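Local coordinates for PA14 domain-containing protein (Clostridium clariflavum, PDB 6QDI) that probably senses plant-biomass polysaccharides outside the cell through two tandem calcium-binding PA14 domains of an RsgI-like anti-sigma factor, at residues 71-74 with 80-83; 96-99 with 103-106; 185-190 with 196-201; 274-277 with 283-286. All blocks are in the same frame, centred on the assembly; numbering follows the deposited sequence. Where two conformers were deposited one is given.

In the fold
Following the chain from the N terminus, the four contacts come strictly in series: each closes a short loop before the next begins, and none nests or crosses. Contacts 1 and 2 belong to the first PA14 domain. Contact 1 closes the hairpin of strands 71-75 and 78-83, and contact 2 bridges the connection from strand 93-98 to strand 104-113. Leu73 packs on Ile106 within one sheet, while Ile80 meets Ile96 of the other. Contacts 3 and 4 lie in the second PA14 domain, about 22 Å apart between centres. Contact 3 folds the loop after strand 180-184 onto the start of strand 198-207, and contact 4 pairs strand 271-279 with residues 285-286.

Contact 1: residues 71-74 with 80-83; sequences VRLW and IIDK
A beta hairpin carrying a classic bulge joins residues 71-74 to 80-83, with Ile80 and Ile81 both set against Leu73. Leu73 O is the shared acceptor at the bulge: Ile80 N donates to it at 2.9 Å, while the bond from Ile81 N is weak at 3.4 Å. In return, Leu73 N reaches Ile81 O (2.9 Å). At the other end Val71 and Lys83 form a hydrogen-bonded pair, with Lys83 N 2.8 Å from Val71 O. The two strands run antiparallel within a sheet of the first PA14 domain, where strand 104-113 lies along the other edge of 71-75. Val71, Leu73 and Ile81 share one face of the hairpin, and Val71 and Leu73 pack there on Ile65 and Phe63 of strand 59-68. Leu73 CD2 meets the CD1 methyls of Ile80 and Ile81, each at 4.0 Å; it lies alongside Ile80 but slants across Ile81. On the reverse face Arg72 and Asp82, a non-hydrogen-bonded pair, point the same way and form a salt bridge. Asp82 CG stands anti to the backbone N (chi1 -175°), carrying OD1 to Arg72 NE at 2.8 Å. The oxygen meets the edge of the guanidinium close to its plane, whereas NE approaches from above the carboxylate plane, the two groups being turned 54° apart.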
loop_
_atom_site.group_PDB
_atom_site.type_symbol
_atom_site.label_atom_id
_atom_site.label_comp_id
_atom_site.label_asym_id
_atom_site.label_seq_id
_atom_site.Cartn_x
_atom_site.Cartn_y
_atom_site.Cartn_z
ATOM N N VAL A 71 -10.155 -3.145 -9.571
ATOM C CA VAL A 71 -10.064 -1.840 -10.222
ATOM C C VAL A 71 -11.244 -0.971 -9.862
ATOM O O VAL A 71 -12.388 -1.465 -9.753
ATOM C CB VAL A 71 -9.967 -1.977 -11.761
ATOM C CG1 VAL A 71 -10.315 -0.688 -12.524
ATOM C CG2 VAL A 71 -8.620 -2.545 -12.165
ATOM N N ARG A 72 -10.986 0.331 -9.745
ATOM C CA ARG A 72 -12.010 1.369 -9.796
ATOM C C ARG A 72 -11.561 2.378 -10.837
ATOM O O ARG A 72 -10.428 2.819 -10.826
ATOM C CB ARG A 72 -12.218 2.063 -8.438
ATOM C CG ARG A 72 -12.912 1.172 -7.405
ATOM C CD ARG A 72 -13.490 1.905 -6.235
ATOM N NE ARG A 72 -14.256 1.031 -5.317
ATOM C CZ ARG A 72 -13.860 0.646 -4.097
ATOM N NH1 ARG A 72 -12.623 0.987 -3.629
ATOM N NH2 ARG A 72 -14.682 -0.117 -3.352
ATOM N N LEU A 73 -12.502 2.791 -11.710
ATOM C CA LEU A 73 -12.239 3.788 -12.753
ATOM C C LEU A 73 -13.222 4.931 -12.669
ATOM O O LEU A 73 -14.417 4.684 -12.754
ATOM C CB LEU A 73 -12.315 3.192 -14.136
ATOM C CG LEU A 73 -12.138 4.176 -15.323
ATOM C CD1 LEU A 73 -10.738 4.727 -15.391
ATOM C CD2 LEU A 73 -12.494 3.496 -16.629
ATOM N N TRP A 74 -12.691 6.137 -12.516
ATOM C CA TRP A 74 -13.476 7.364 -12.566
ATOM C C TRP A 74 -13.082 8.125 -13.824
ATOM O O TRP A 74 -11.897 8.373 -14.073
ATOM C CB TRP A 74 -13.218 8.292 -11.359
ATOM C CG TRP A 74 -13.591 7.867 -9.987
ATOM C CD1 TRP A 74 -14.657 8.317 -9.264
ATOM C CD2 TRP A 74 -12.883 6.988 -9.107
ATOM N NE1 TRP A 74 -14.656 7.788 -8.020
ATOM C CE2 TRP A 74 -13.606 6.938 -7.896
ATOM C CE3 TRP A 74 -11.728 6.207 -9.233
ATOM C CZ2 TRP A 74 -13.172 6.202 -6.801
ATOM C CZ3 TRP A 74 -11.303 5.451 -8.137
ATOM C CH2 TRP A 74 -12.016 5.472 -6.939
ATOM N N ILE A 80 -17.292 4.840 -13.022
ATOM C CA ILE A 80 -17.990 4.095 -14.074
ATOM C C ILE A 80 -17.654 2.613 -14.078
ATOM O O ILE A 80 -18.390 1.858 -14.660
ATOM C CB ILE A 80 -17.777 4.698 -15.472
ATOM C CG1 ILE A 80 -16.320 4.663 -15.927
ATOM C CG2 ILE A 80 -18.375 6.092 -15.535
ATOM C CD1 ILE A 80 -16.143 4.958 -17.401
ATOM N N ILE A 81 -16.549 2.194 -13.445
ATOM C CA ILE A 81 -16.257 0.790 -13.227
ATOM C C ILE A 81 -15.868 0.643 -11.754
ATOM O O ILE A 81 -14.868 1.214 -11.330
ATOM C CB ILE A 81 -15.135 0.241 -14.150
ATOM C CG1 ILE A 81 -15.546 0.339 -15.614
ATOM C CG2 ILE A 81 -14.815 -1.201 -13.781
ATOM C CD1 ILE A 81 -14.462 -0.025 -16.611
ATOM N N ASP A 82 -16.690 -0.072 -11.011
ATOM C CA ASP A 82 -16.482 -0.232 -9.561
ATOM C C ASP A 82 -16.347 -1.713 -9.269
ATOM O O ASP A 82 -17.338 -2.409 -9.032
ATOM C CB ASP A 82 -17.658 0.377 -8.803
ATOM C CG ASP A 82 -17.461 0.372 -7.293
ATOM O OD1 ASP A 82 -16.371 -0.065 -6.830
ATOM O OD2 ASP A 82 -18.378 0.809 -6.563
ATOM N N LYS A 83 -15.110 -2.203 -9.344
ATOM C CA LYS A 83 -14.828 -3.645 -9.318
ATOM C C LYS A 83 -13.627 -3.939 -8.427
ATOM O O LYS A 83 -12.647 -4.556 -8.836
ATOM C CB LYS A 83 -14.653 -4.190 -10.744
ATOM C CG LYS A 83 -15.930 -4.107 -11.595
ATOM C CD LYS A 83 -16.987 -5.108 -11.143
ATOM C CE LYS A 83 -18.255 -4.829 -11.896
ATOM N NZ LYS A 83 -19.351 -5.693 -11.499
#

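Contact 2: residues 96-99 with 103-106; sequences IYLE and LYDI
Tyr104 reaches from the start of strand 104-113 to the end of strand 93-98, spanning the two facing sheets of the first PA14 domain's beta sandwich. The backbones stay well apart, Leu98 and Tyr104 being 8.5 Å from CA to CA, and the phenol side chain fills the distance between them. Apolar packing is carried by Leu98. Its CD2 methyl sits over the centre of one ring face as a CH-pi contact, 3.7 Å from the Tyr104 ring centroid and only 7° off the normal. Leu98 CB adds a second touch nearer the hydroxyl end, 3.8 Å from Tyr104 CE2. Leu98 and Tyr104 run antiparallel alongside one another, and Pro55 touches both of them. Polar interactions collect at the phenol oxygen. Glu99 N donates to Tyr104 OH at 2.8 Å, with an N-H...O angle of 160°, joining the backbone just beyond strand 93-98 to the buried aromatic residue. The Glu99 side chain crosses the phenol at about a right angle, bringing its CB to 3.4 Å from Tyr104 OH. Beyond CG the chain is extended, and its carboxylate is tied back to the phenol through solvent: a water lying at the edge of the ring, in its plane, is 2.6 Å from Tyr104 OH and donates to Glu99 OE2 at 3.0 Å.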
loop_
_atom_site.group_PDB
_atom_site.type_symbol
_atom_site.label_atom_id
_atom_site.label_comp_id
_atom_site.label_asym_id
_atom_site.label_seq_id
_atom_site.Cartn_x
_atom_site.Cartn_y
_atom_site.Cartn_z
ATOM N N ILE A 96 -19.731 6.468 -20.833
ATOM C CA ILE A 96 -19.919 7.885 -20.482
ATOM C C ILE A 96 -19.840 8.747 -21.748
ATOM O O ILE A 96 -18.996 8.494 -22.626
ATOM C CB ILE A 96 -18.876 8.355 -19.435
ATOM C CG1 ILE A 96 -19.155 9.796 -18.977
ATOM C CG2 ILE A 96 -17.456 8.161 -19.917
ATOM C CD1 ILE A 96 -18.417 10.131 -17.704
ATOM N N TYR A 97 -20.736 9.723 -21.864
ATOM C CA TYR A 97 -20.716 10.676 -22.951
ATOM C C TYR A 97 -19.642 11.732 -22.712
ATOM O O TYR A 97 -19.596 12.313 -21.638
ATOM C CB TYR A 97 -22.073 11.351 -23.070
ATOM C CG TYR A 97 -22.112 12.217 -24.273
ATOM C CD1 TYR A 97 -22.352 11.666 -25.512
ATOM C CD2 TYR A 97 -21.819 13.551 -24.185
ATOM C CE1 TYR A 97 -22.354 12.436 -26.631
ATOM C CE2 TYR A 97 -21.813 14.335 -25.311
ATOM C CZ TYR A 97 -22.065 13.749 -26.533
ATOM O OH TYR A 97 -22.105 14.476 -27.704
ATOM N N LEU A 98 -18.788 11.979 -23.705
ATOM C CA LEU A 98 -17.725 12.967 -23.614
ATOM C C LEU A 98 -17.771 13.859 -24.850
ATOM O O LEU A 98 -18.281 13.444 -25.896
ATOM C CB LEU A 98 -16.363 12.313 -23.461
ATOM C CG LEU A 98 -16.201 11.303 -22.313
ATOM C CD1 LEU A 98 -14.869 10.602 -22.431
ATOM C CD2 LEU A 98 -16.282 11.999 -20.981
ATOM N N GLU A 99 -17.233 15.064 -24.700
ATOM C CA GLU A 99 -17.157 16.045 -25.762
ATOM C C GLU A 99 -15.765 16.102 -26.381
ATOM O O GLU A 99 -14.732 16.129 -25.694
ATOM C CB GLU A 99 -17.483 17.437 -25.204
ATOM C CG GLU A 99 -18.897 17.588 -24.676
ATOM C CD GLU A 99 -19.247 19.032 -24.290
ATOM O OE1 GLU A 99 -19.567 19.786 -25.126
ATOM O OE2 GLU A 99 -19.175 19.255 -23.046
ATOM N N LEU A 103 -10.777 18.261 -21.895
ATOM C CA LEU A 103 -9.982 17.516 -20.926
ATOM C C LEU A 103 -10.853 17.094 -19.760
ATOM O O LEU A 103 -11.528 17.935 -19.141
ATOM C CB LEU A 103 -8.853 18.366 -20.362
ATOM C CG LEU A 103 -7.738 18.677 -21.329
ATOM C CD1 LEU A 103 -6.871 19.817 -20.801
ATOM C CD2 LEU A 103 -6.909 17.433 -21.570
ATOM N N TYR A 104 -10.794 15.824 -19.420
ATOM C CA TYR A 104 -11.541 15.273 -18.315
ATOM C C TYR A 104 -10.615 14.638 -17.303
ATOM O O TYR A 104 -9.609 14.050 -17.651
ATOM C CB TYR A 104 -12.496 14.213 -18.798
ATOM C CG TYR A 104 -13.580 14.746 -19.707
ATOM C CD1 TYR A 104 -14.765 15.266 -19.170
ATOM C CD2 TYR A 104 -13.467 14.705 -21.084
ATOM C CE1 TYR A 104 -15.782 15.756 -19.966
ATOM C CE2 TYR A 104 -14.490 15.175 -21.899
ATOM C CZ TYR A 104 -15.649 15.696 -21.336
ATOM O OH TYR A 104 -16.662 16.175 -22.153
ATOM N N ASP A 105 -10.978 14.725 -16.030
ATOM C CA ASP A 105 -10.263 13.989 -15.022
ATOM C C ASP A 105 -10.371 12.484 -15.283
ATOM O O ASP A 105 -11.415 11.992 -15.722
ATOM C CB ASP A 105 -10.838 14.297 -13.661
ATOM C CG ASP A 105 -10.545 15.722 -13.233
ATOM O OD1 ASP A 105 -9.388 16.156 -13.411
ATOM O OD2 ASP A 105 -11.430 16.355 -12.703
ATOM N N ILE A 106 -9.298 11.781 -14.959
ATOM C CA ILE A 106 -9.285 10.330 -14.972
ATOM C C ILE A 106 -8.535 9.912 -13.705
ATOM O O ILE A 106 -7.467 10.438 -13.390
ATOM C CB ILE A 106 -8.674 9.709 -16.264
ATOM C CG1 ILE A 106 -8.614 8.188 -16.155
ATOM C CG2 ILE A 106 -7.321 10.308 -16.591
ATOM C CD1 ILE A 106 -8.363 7.525 -17.493
HETATM O O HOH W 1 -18.790 17.101 -21.040
#

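Contact 3: residues 185-190 with 196-201; sequences VGSPSK and QKFSVR. With CA (calcium ion), chain F.
One water knits the two segments together, donating to Val185 O and Ser187 OG and accepting from Gln196 N. Val185 O is held a second time by Gln196 NE2 at 2.9 Å, a nearly straight bond (174°) on a carbonyl lone pair and in the plane of the amide. The Gln196 chain bends at chi2 (79°), which folds the amide back over Val185. Ser187 OG is further bonded to Asn193 O, within the intervening loop. Next to this polar cluster, the side chains of Pro188 and Phe198 point at each other from the two segments. Pro188 CD makes a CH-pi contact over one face of the ring, displaced toward its rim, 3.7 Å from the Phe198 centroid; Pro188 CG also touches Val200 CG2 at 4.2 Å. Gly186 O comes to 3.4 Å from Phe198 CE2. Between Gln196 and Phe198, Lys197 gives its carbonyl oxygen to a calcium ion, with Lys197 O 2.3 Å from the metal. Asp163, Asp195 and three waters share in this coordination. Strand 198-207 runs on from here between strands 157-162 and 257-266 of the second PA14 domain, where Tyr161 packs on Pro188 and Val200, and Tyr264 on Phe198.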
loop_
_atom_site.group_PDB
_atom_site.type_symbol
_atom_site.label_atom_id
_atom_site.label_comp_id
_atom_site.label_asym_id
_atom_site.label_seq_id
_atom_site.Cartn_x
_atom_site.Cartn_y
_atom_site.Cartn_z
ATOM N N VAL A 185 -3.959 -11.545 1.336
ATOM C CA VAL A 185 -3.682 -12.936 1.651
ATOM C C VAL A 185 -2.253 -13.335 1.252
ATOM O O VAL A 185 -1.886 -14.518 1.357
ATOM C CB VAL A 185 -4.751 -13.899 1.089
ATOM C CG1 VAL A 185 -6.069 -13.631 1.771
ATOM C CG2 VAL A 185 -4.833 -13.816 -0.418
ATOM N N GLY A 186 -1.428 -12.368 0.866
ATOM C CA GLY A 186 -0.016 -12.623 0.581
ATOM C C GLY A 186 0.845 -12.737 1.853
ATOM O O GLY A 186 0.389 -12.490 2.955
ATOM N N SER A 187 2.090 -13.114 1.609
ATOM C CA SER A 187 3.077 -13.217 2.672
ATOM C C SER A 187 4.063 -12.073 2.592
ATOM O O SER A 187 4.091 -11.315 1.622
ATOM C CB SER A 187 3.795 -14.561 2.576
ATOM O OG SER A 187 2.849 -15.579 2.778
ATOM N N PRO A 188 4.953 -11.926 3.606
ATOM C CA PRO A 188 5.825 -10.744 3.586
ATOM C C PRO A 188 6.960 -10.803 2.584
ATOM O O PRO A 188 7.576 -9.768 2.327
ATOM C CB PRO A 188 6.343 -10.684 5.057
ATOM C CG PRO A 188 5.257 -11.347 5.837
ATOM C CD PRO A 188 4.880 -12.518 4.955
ATOM N N SER A 189 7.226 -11.994 2.058
ATOM C CA SER A 189 8.267 -12.217 1.071
ATOM C C SER A 189 7.894 -13.490 0.361
ATOM O O SER A 189 7.203 -14.344 0.938
ATOM C CB SER A 189 9.637 -12.390 1.741
ATOM O OG SER A 189 10.584 -12.747 0.782
ATOM N N LYS A 190 8.387 -13.676 -0.856
ATOM C CA LYS A 190 8.254 -14.974 -1.518
ATOM C C LYS A 190 9.002 -16.067 -0.784
ATOM O O LYS A 190 8.752 -17.233 -1.067
ATOM C CB LYS A 190 8.687 -14.924 -2.989
ATOM C CG LYS A 190 7.716 -14.161 -3.869
ATOM C CD LYS A 190 8.265 -14.008 -5.262
ATOM C CE LYS A 190 7.373 -13.169 -6.149
ATOM N NZ LYS A 190 6.436 -13.983 -6.919
ATOM N N GLN A 196 -1.186 -17.909 4.514
ATOM C CA GLN A 196 -1.869 -17.049 5.482
ATOM C C GLN A 196 -1.606 -17.405 6.924
ATOM O O GLN A 196 -2.313 -16.989 7.789
ATOM C CB GLN A 196 -3.394 -16.910 5.222
ATOM C CG GLN A 196 -3.735 -16.410 3.814
ATOM C CD GLN A 196 -3.643 -17.514 2.773
ATOM O OE1 GLN A 196 -4.209 -18.594 2.947
ATOM N NE2 GLN A 196 -3.014 -17.225 1.676
ATOM N N LYS A 197 -0.527 -18.143 7.187
ATOM C CA LYS A 197 -0.172 -18.560 8.521
ATOM C C LYS A 197 1.316 -18.293 8.661
ATOM O O LYS A 197 2.169 -19.122 8.246
ATOM C CB LYS A 197 -0.477 -20.034 8.717
ATOM C CG LYS A 197 -1.954 -20.334 8.699
ATOM C CD LYS A 197 -2.212 -21.825 8.848
ATOM C CE LYS A 197 -1.865 -22.558 7.569
ATOM N N PHE A 198 1.675 -17.125 9.211
ATOM C CA PHE A 198 3.071 -16.708 9.239
ATOM C C PHE A 198 3.189 -15.664 10.336
ATOM O O PHE A 198 2.189 -15.200 10.874
ATOM C CB PHE A 198 3.536 -16.198 7.872
ATOM C CG PHE A 198 2.766 -15.012 7.356
ATOM C CD1 PHE A 198 3.037 -13.722 7.793
ATOM C CD2 PHE A 198 1.752 -15.172 6.410
ATOM C CE1 PHE A 198 2.278 -12.638 7.320
ATOM C CE2 PHE A 198 1.043 -14.078 5.940
ATOM C CZ PHE A 198 1.302 -12.820 6.376
ATOM N N SER A 199 4.438 -15.300 10.666
ATOM C CA SER A 199 4.642 -14.336 11.738
ATOM C C SER A 199 5.919 -13.556 11.515
ATOM O O SER A 199 6.753 -13.918 10.672
ATOM C CB SER A 199 4.606 -15.026 13.098
ATOM O OG SER A 199 5.551 -16.075 13.191
ATOM N N VAL A 200 6.047 -12.455 12.246
ATOM C CA VAL A 200 7.137 -11.512 12.091
ATOM C C VAL A 200 7.541 -11.003 13.465
ATOM O O VAL A 200 6.704 -10.731 14.305
ATOM C CB VAL A 200 6.729 -10.319 11.221
ATOM C CG1 VAL A 200 7.898 -9.369 11.032
ATOM C CG2 VAL A 200 6.204 -10.757 9.859
ATOM N N ARG A 201 8.862 -10.848 13.644
ATOM C CA ARG A 201 9.392 -10.084 14.767
ATOM C C ARG A 201 10.163 -8.898 14.233
ATOM O O ARG A 201 11.103 -9.040 13.458
ATOM C CB ARG A 201 10.317 -10.945 15.629
ATOM C CG ARG A 201 11.054 -10.185 16.729
ATOM C CD ARG A 201 11.628 -11.110 17.783
ATOM N NE ARG A 201 12.565 -12.071 17.211
ATOM C CZ ARG A 201 12.654 -13.339 17.563
ATOM N NH1 ARG A 201 11.853 -13.875 18.471
ATOM N NH2 ARG A 201 13.539 -14.115 16.951
HETATM CA CA CA F . 2.996 -20.848 6.943
HETATM O O HOH W 2 0.086 -15.893 2.941
HETATM O O HOH W 3 4.500 -22.588 6.233
HETATM O O HOH W 4 2.140 -22.327 8.556
HETATM O O HOH W 5 4.134 -19.325 5.547
#

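Contact 4: residues 274-277 with 283-286; sequences RLEW and ERSV
Trp277 and Ser285 form an antiparallel hydrogen-bonded pair, with Trp277 N to Ser285 O at 2.9 Å and Ser285 N to Trp277 O at 3.0 Å, next to the non-hydrogen-bonded pair of Glu276 and Val286. The chain turns a corner at Arg284, whose extended side chain slants across that of Glu276. Both Arg284 nitrogens of one guanidinium edge converge on a single oxygen: NE lies 2.9 Å and NH2 3.1 Å from Glu276 OE1. This side-on salt bridge keeps OE1 within the guanidinium plane, although the carboxylate itself is rotated 66° from it. NH2 comes in almost in line with the C-O bond, NE from above the carboxylate. Arg284 also makes a cation-pi contact with Tyr217. Trp277 CG stands between the backbone N and the carbonyl carbon (chi1 59°), the ring lying with CD1 3.6 Å from Ser285 O, and a water in the ring plane accepts from Trp277 NE1. That water donates to Val286 O and to Ser285 OG, which itself donates to Glu283 O (2.7 Å). The arrangement is a short antiparallel pairing in a sheet of the second PA14 domain's beta sandwich, in which strand 271-279 pairs both with 285-286 and with strand 212-220.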
loop_
_atom_site.group_PDB
_atom_site.type_symbol
_atom_site.label_atom_id
_atom_site.label_comp_id
_atom_site.label_asym_id
_atom_site.label_seq_id
_atom_site.Cartn_x
_atom_site.Cartn_y
_atom_site.Cartn_z
ATOM N N ARG A 274 0.098 -2.247 11.349
ATOM C CA ARG A 274 0.646 -0.909 11.300
ATOM C C ARG A 274 1.052 -0.492 12.712
ATOM O O ARG A 274 0.332 -0.726 13.691
ATOM C CB ARG A 274 -0.378 0.069 10.779
ATOM C CG ARG A 274 -1.078 -0.347 9.521
ATOM N NE ARG A 274 -2.112 -1.248 7.599
ATOM C CZ ARG A 274 -2.455 -0.608 6.498
ATOM N NH1 ARG A 274 -1.580 0.120 5.790
ATOM N NH2 ARG A 274 -3.668 -0.811 5.943
ATOM N N LEU A 275 2.218 0.161 12.777
ATOM C CA LEU A 275 2.704 0.814 14.012
ATOM C C LEU A 275 2.606 2.326 13.800
ATOM O O LEU A 275 3.303 2.892 12.956
ATOM C CB LEU A 275 4.136 0.394 14.350
ATOM C CG LEU A 275 4.717 1.057 15.588
ATOM C CD1 LEU A 275 3.996 0.654 16.860
ATOM C CD2 LEU A 275 6.201 0.771 15.715
ATOM N N GLU A 276 1.735 2.948 14.600
ATOM C CA GLU A 276 1.502 4.384 14.540
ATOM C C GLU A 276 1.782 5.028 15.883
ATOM O O GLU A 276 1.871 4.340 16.923
ATOM C CB GLU A 276 0.045 4.650 14.154
ATOM C CG GLU A 276 -0.356 4.200 12.748
ATOM C CD GLU A 276 -1.828 4.482 12.489
ATOM O OE1 GLU A 276 -2.653 3.946 13.246
ATOM O OE2 GLU A 276 -2.145 5.333 11.633
ATOM N N TRP A 277 1.881 6.351 15.859
ATOM C CA TRP A 277 1.954 7.128 17.077
ATOM C C TRP A 277 1.221 8.417 16.942
ATOM O O TRP A 277 0.949 8.890 15.858
ATOM C CB TRP A 277 3.388 7.385 17.540
ATOM C CG TRP A 277 4.311 8.109 16.631
ATOM C CD1 TRP A 277 4.071 8.649 15.412
ATOM C CD2 TRP A 277 5.706 8.357 16.898
ATOM N NE1 TRP A 277 5.215 9.207 14.909
ATOM C CE2 TRP A 277 6.224 9.037 15.813
ATOM C CE3 TRP A 277 6.559 8.031 17.961
ATOM C CZ2 TRP A 277 7.580 9.377 15.730
ATOM C CZ3 TRP A 277 7.895 8.386 17.894
ATOM C CH2 TRP A 277 8.374 9.036 16.791
ATOM N N GLU A 283 0.076 14.184 14.578
ATOM C CA GLU A 283 -1.240 13.553 14.501
ATOM C C GLU A 283 -1.033 12.034 14.319
ATOM O O GLU A 283 -0.004 11.614 13.830
ATOM C CB GLU A 283 -2.024 14.106 13.288
ATOM C CG GLU A 283 -2.091 15.613 13.101
ATOM C CD GLU A 283 -2.880 16.278 14.170
ATOM O OE1 GLU A 283 -3.866 15.685 14.646
ATOM O OE2 GLU A 283 -2.517 17.412 14.526
ATOM N N ARG A 284 -2.012 11.222 14.717
ATOM C CA ARG A 284 -1.892 9.784 14.591
ATOM C C ARG A 284 -1.453 9.405 13.186
ATOM O O ARG A 284 -2.107 9.738 12.200
ATOM C CB ARG A 284 -3.201 9.093 14.944
ATOM C CG ARG A 284 -3.102 7.590 14.861
ATOM C CD ARG A 284 -4.349 6.907 15.360
ATOM N NE ARG A 284 -4.332 5.501 14.961
ATOM C CZ ARG A 284 -5.313 4.643 15.248
ATOM N NH1 ARG A 284 -6.370 5.033 15.968
ATOM N NH2 ARG A 284 -5.214 3.388 14.839
ATOM N N SER A 285 -0.334 8.672 13.107
ATOM C CA SER A 285 0.346 8.456 11.832
ATOM C C SER A 285 1.394 7.375 12.000
ATOM O O SER A 285 1.837 7.101 13.107
ATOM C CB SER A 285 1.010 9.762 11.344
ATOM O OG SER A 285 1.838 10.333 12.342
ATOM N N VAL A 286 1.781 6.749 10.892
ATOM C CA VAL A 286 2.776 5.679 10.906
ATOM C C VAL A 286 4.059 6.234 11.482
ATOM O O VAL A 286 4.533 7.323 11.087
ATOM C CB VAL A 286 2.949 5.191 9.447
ATOM C CG1 VAL A 286 4.166 4.315 9.279
ATOM C CG2 VAL A 286 1.687 4.488 8.958
HETATM O O HOH W 6 4.442 9.868 12.178
#